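Local coordinates for protein DNA helicase RecQ (Deinococcus radiodurans, PDB 2RHF) that probably couples ATP hydrolysis to the unwinding of duplex DNA in the 3'-5' direction, this chain being its regulatory C-terminal HRDC domain, at residues Q42-T45 with L46-A50; V29-N32 with A33-E36. One frame throughout, in Å; residues are numbered along the deposited sequence.

How the contacts relate
Both contacts are helix starts with a threonine at the N-cap, one at the start of helix 32-41, the other just beyond its end: contact 2 opens that helix, and contact 1 covers the loop after it and the short helix 46-49. Their centres are about 15 Å apart, and their nearest atoms, about 7 Å apart, do not touch. Each is partly buried, contact 2 lying nearer the centre of the chain. The capping bond is the same in both; what surrounds it differs. In contact 2 an aromatic ring packs on a leucine, and water completes the polar links; in contact 1 a proline takes the buried side, and a glutamate carboxylate reaches back directly to the backbone ahead of the cap.

Contact 1. Residues Q42-T45 with L46-A50; sequences QPRT and LAELA
Thr45 and Glu48 grip each other at the start of helix 46-49. A chi1 of 65°, with OG1 set between the threonine's own backbone N and carbonyl carbon, brings the hydroxyl to the N-H of Glu48, and Thr45 OG1 accepts from Glu48 N at 3.0 Å, the N-cap bond. Glu48 answers with its side chain: it runs back past the threonine hydroxyl, Glu48 CG lying 3.2 Å from Thr45 OG1, and Glu48 OE1 takes the N-H of Arg44 N at 2.8 Å. That donor meets the anti side of the carboxylate, 32° out of its plane. A classical capping box would close on Thr45 N; here the return bond lands one residue earlier. The tight side is apolar. Pro43 CG meets Leu49 CD2 at 3.7 Å, the two side chains crossing at about a right angle, while Pro43 CB rests on Glu48 CB. The solvent side is looser: the Arg44 chain bends away, Arg44 NE 6.2 Å from Glu48 OE1, and its NH2 bonds to Asn72 instead. Pro43 and Leu49, both buried, pack on Leu38 of helix 32-41, and against helix 57-76 through Ile71 and Leu68 respectively.

Contact 2. Residues V29-N32 with A33-E36; sequences VFTN and ATLE
Phe30 leaves the preceding helix in an extended conformation, and from Thr31 on the chain turns into helix 32-41, whose first bonds run from Leu35 N to Thr31 O (2.9 Å) and from Glu36 N to Asn32 O. Thr31 is the N-cap. A chi1 of 73° aims its hydroxyl at the open N-H groups of the first turn, and Thr31 OG1 accepts from Thr34 N at 3.2 Å with a nearly straight N-H (165°). Where a capping box would have a direct return bond, a water bridges: it accepts from Thr31 N at 3.0 Å and hydrogen-bonds Thr34 OG1. A valine in place of Thr31 would probably leave Thr34 N without its capping acceptor and fray the first turn. Just ahead of the cap, the Phe30 ring swings over to Leu35, presenting its edge: Phe30 CE1 lies 3.9 Å from Leu35 CB, which sits in the ring plane. Joining the residue before the N-cap to the fourth in the helix, this pair is a hydrophobic staple. On the exposed flank a second water donates to both Asn32 O and Glu36 OE2, so Asn32 O holds two donors while the Glu36 side chain, extended beyond CG, runs alongside it. Arg15 of helix 4-22 links to this start, NH1 bonding Phe30 O and Asn32 OD1. Leu35 lies against Arg12 and Arg15 of that same helix, and Thr34 touches Leu55 in the loop before helix 57-76.

Contact 1. Residues Q42-T45 with L46-A50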
# COMPACT_ATOMS: atom_id res chain seq x y z
N GLN A 42 -3.79 6.63 5.39
CA GLN A 42 -3.15 5.83 6.43
C GLN A 42 -4.09 4.75 7.00
O GLN A 42 -4.27 4.67 8.21
CB GLN A 42 -2.68 6.72 7.59
CG GLN A 42 -1.59 7.78 7.33
CD GLN A 42 -1.19 8.53 8.65
OE1 GLN A 42 -1.56 8.11 9.76
NE2 GLN A 42 -0.44 9.60 8.52
N PRO A 43 -4.66 3.89 6.15
CA PRO A 43 -5.51 2.85 6.70
C PRO A 43 -4.75 1.95 7.66
O PRO A 43 -3.56 1.67 7.45
CB PRO A 43 -5.92 2.06 5.46
CG PRO A 43 -4.85 2.32 4.48
CD PRO A 43 -4.48 3.74 4.69
N ARG A 44 -5.44 1.53 8.72
CA ARG A 44 -4.84 0.73 9.80
C ARG A 44 -5.56 -0.60 9.97
O ARG A 44 -5.17 -1.42 10.81
CB ARG A 44 -4.90 1.48 11.14
CG ARG A 44 -4.47 2.93 11.09
CD ARG A 44 -3.01 3.09 10.66
NE ARG A 44 -2.04 2.47 11.57
CZ ARG A 44 -1.71 2.97 12.75
NH1 ARG A 44 -2.26 4.10 13.19
NH2 ARG A 44 -0.82 2.35 13.50
N THR A 45 -6.62 -0.79 9.19
CA THR A 45 -7.48 -1.97 9.30
C THR A 45 -7.93 -2.39 7.91
O THR A 45 -7.88 -1.60 6.96
CB THR A 45 -8.77 -1.68 10.10
OG1 THR A 45 -9.56 -0.72 9.39
CG2 THR A 45 -8.46 -1.16 11.49
N LEU A 46 -8.46 -3.60 7.81
CA LEU A 46 -9.07 -4.06 6.57
C LEU A 46 -10.27 -3.21 6.19
O LEU A 46 -10.47 -2.91 5.01
CB LEU A 46 -9.48 -5.53 6.69
CG LEU A 46 -8.33 -6.53 6.78
CD1 LEU A 46 -8.90 -7.92 6.89
CD2 LEU A 46 -7.37 -6.43 5.59
N ALA A 47 -11.07 -2.80 7.18
CA ALA A 47 -12.21 -1.94 6.92
C ALA A 47 -11.78 -0.63 6.24
O ALA A 47 -12.42 -0.16 5.30
CB ALA A 47 -12.96 -1.64 8.21
N GLU A 48 -10.70 -0.07 6.73
CA GLU A 48 -10.17 1.15 6.17
C GLU A 48 -9.54 0.94 4.79
O GLU A 48 -9.67 1.79 3.92
CB GLU A 48 -9.21 1.79 7.16
CG GLU A 48 -9.97 2.31 8.41
CD GLU A 48 -9.08 2.67 9.58
OE1 GLU A 48 -7.87 2.83 9.39
OE2 GLU A 48 -9.60 2.81 10.72
N LEU A 49 -8.91 -0.21 4.57
CA LEU A 49 -8.38 -0.52 3.22
C LEU A 49 -9.47 -0.56 2.17
O LEU A 49 -9.27 -0.12 1.04
CB LEU A 49 -7.67 -1.86 3.22
CG LEU A 49 -6.27 -1.90 3.79
CD1 LEU A 49 -5.79 -3.34 3.84
CD2 LEU A 49 -5.29 -1.00 2.98
N ALA A 50 -10.64 -1.08 2.55
CA ALA A 50 -11.78 -1.20 1.64
C ALA A 50 -12.29 0.16 1.18
O ALA A 50 -13.02 0.25 0.20
CB ALA A 50 -12.90 -2.01 2.29

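Contact 2. Residues V29-N32 with A33-E36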
# COMPACT_ATOMS: atom_id res chain seq x y z
N VAL A 29 0.57 -3.95 -9.74
CA VAL A 29 0.58 -4.13 -8.29
C VAL A 29 -0.38 -3.12 -7.63
O VAL A 29 -1.36 -3.52 -7.02
CB VAL A 29 2.02 -4.10 -7.72
CG1 VAL A 29 2.00 -4.10 -6.19
CG2 VAL A 29 2.79 -5.32 -8.24
N PHE A 30 -0.08 -1.83 -7.73
CA PHE A 30 -1.05 -0.77 -7.45
C PHE A 30 -0.54 0.54 -8.02
O PHE A 30 0.66 0.78 -8.07
CB PHE A 30 -1.48 -0.66 -5.96
CG PHE A 30 -0.34 -0.53 -4.96
CD1 PHE A 30 0.25 0.71 -4.71
CD2 PHE A 30 0.08 -1.63 -4.23
CE1 PHE A 30 1.25 0.83 -3.76
CE2 PHE A 30 1.09 -1.51 -3.27
CZ PHE A 30 1.68 -0.28 -3.05
N THR A 31 -1.46 1.39 -8.45
CA THR A 31 -1.08 2.58 -9.19
C THR A 31 -0.60 3.69 -8.26
O THR A 31 -0.79 3.63 -7.03
CB THR A 31 -2.25 3.11 -10.00
OG1 THR A 31 -3.19 3.71 -9.11
CG2 THR A 31 -2.92 1.98 -10.80
N ASN A 32 -0.02 4.74 -8.84
CA ASN A 32 0.39 5.87 -8.04
C ASN A 32 -0.77 6.60 -7.37
O ASN A 32 -0.62 7.06 -6.25
CB ASN A 32 1.21 6.86 -8.86
CG ASN A 32 2.67 6.45 -8.98
OD1 ASN A 32 3.05 5.33 -8.65
ND2 ASN A 32 3.49 7.35 -9.48
N ALA A 33 -1.93 6.69 -8.03
CA ALA A 33 -3.08 7.31 -7.37
C ALA A 33 -3.47 6.50 -6.13
O ALA A 33 -3.81 7.06 -5.09
CB ALA A 33 -4.26 7.43 -8.32
N THR A 34 -3.42 5.18 -6.24
CA THR A 34 -3.73 4.31 -5.10
C THR A 34 -2.67 4.49 -4.00
O THR A 34 -3.02 4.61 -2.81
CB THR A 34 -3.84 2.86 -5.55
OG1 THR A 34 -4.91 2.74 -6.49
CG2 THR A 34 -4.09 1.95 -4.36
N LEU A 35 -1.40 4.53 -4.38
CA LEU A 35 -0.31 4.75 -3.45
C LEU A 35 -0.50 6.05 -2.68
O LEU A 35 -0.38 6.08 -1.44
CB LEU A 35 1.02 4.73 -4.21
CG LEU A 35 2.30 4.69 -3.37
CD1 LEU A 35 3.42 4.09 -4.18
CD2 LEU A 35 2.68 6.07 -2.87
N GLU A 36 -0.86 7.11 -3.38
CA GLU A 36 -1.09 8.39 -2.76
C GLU A 36 -2.26 8.36 -1.80
O GLU A 36 -2.19 8.97 -0.74
CB GLU A 36 -1.28 9.46 -3.81
CG GLU A 36 0.06 9.85 -4.43
CD GLU A 36 -0.01 10.30 -5.85
OE1 GLU A 36 -1.10 10.69 -6.33
OE2 GLU A 36 1.05 10.27 -6.49
O HOH W 1 -4.18 0.42 -7.82
O HOH W 2 2.31 7.73 -5.89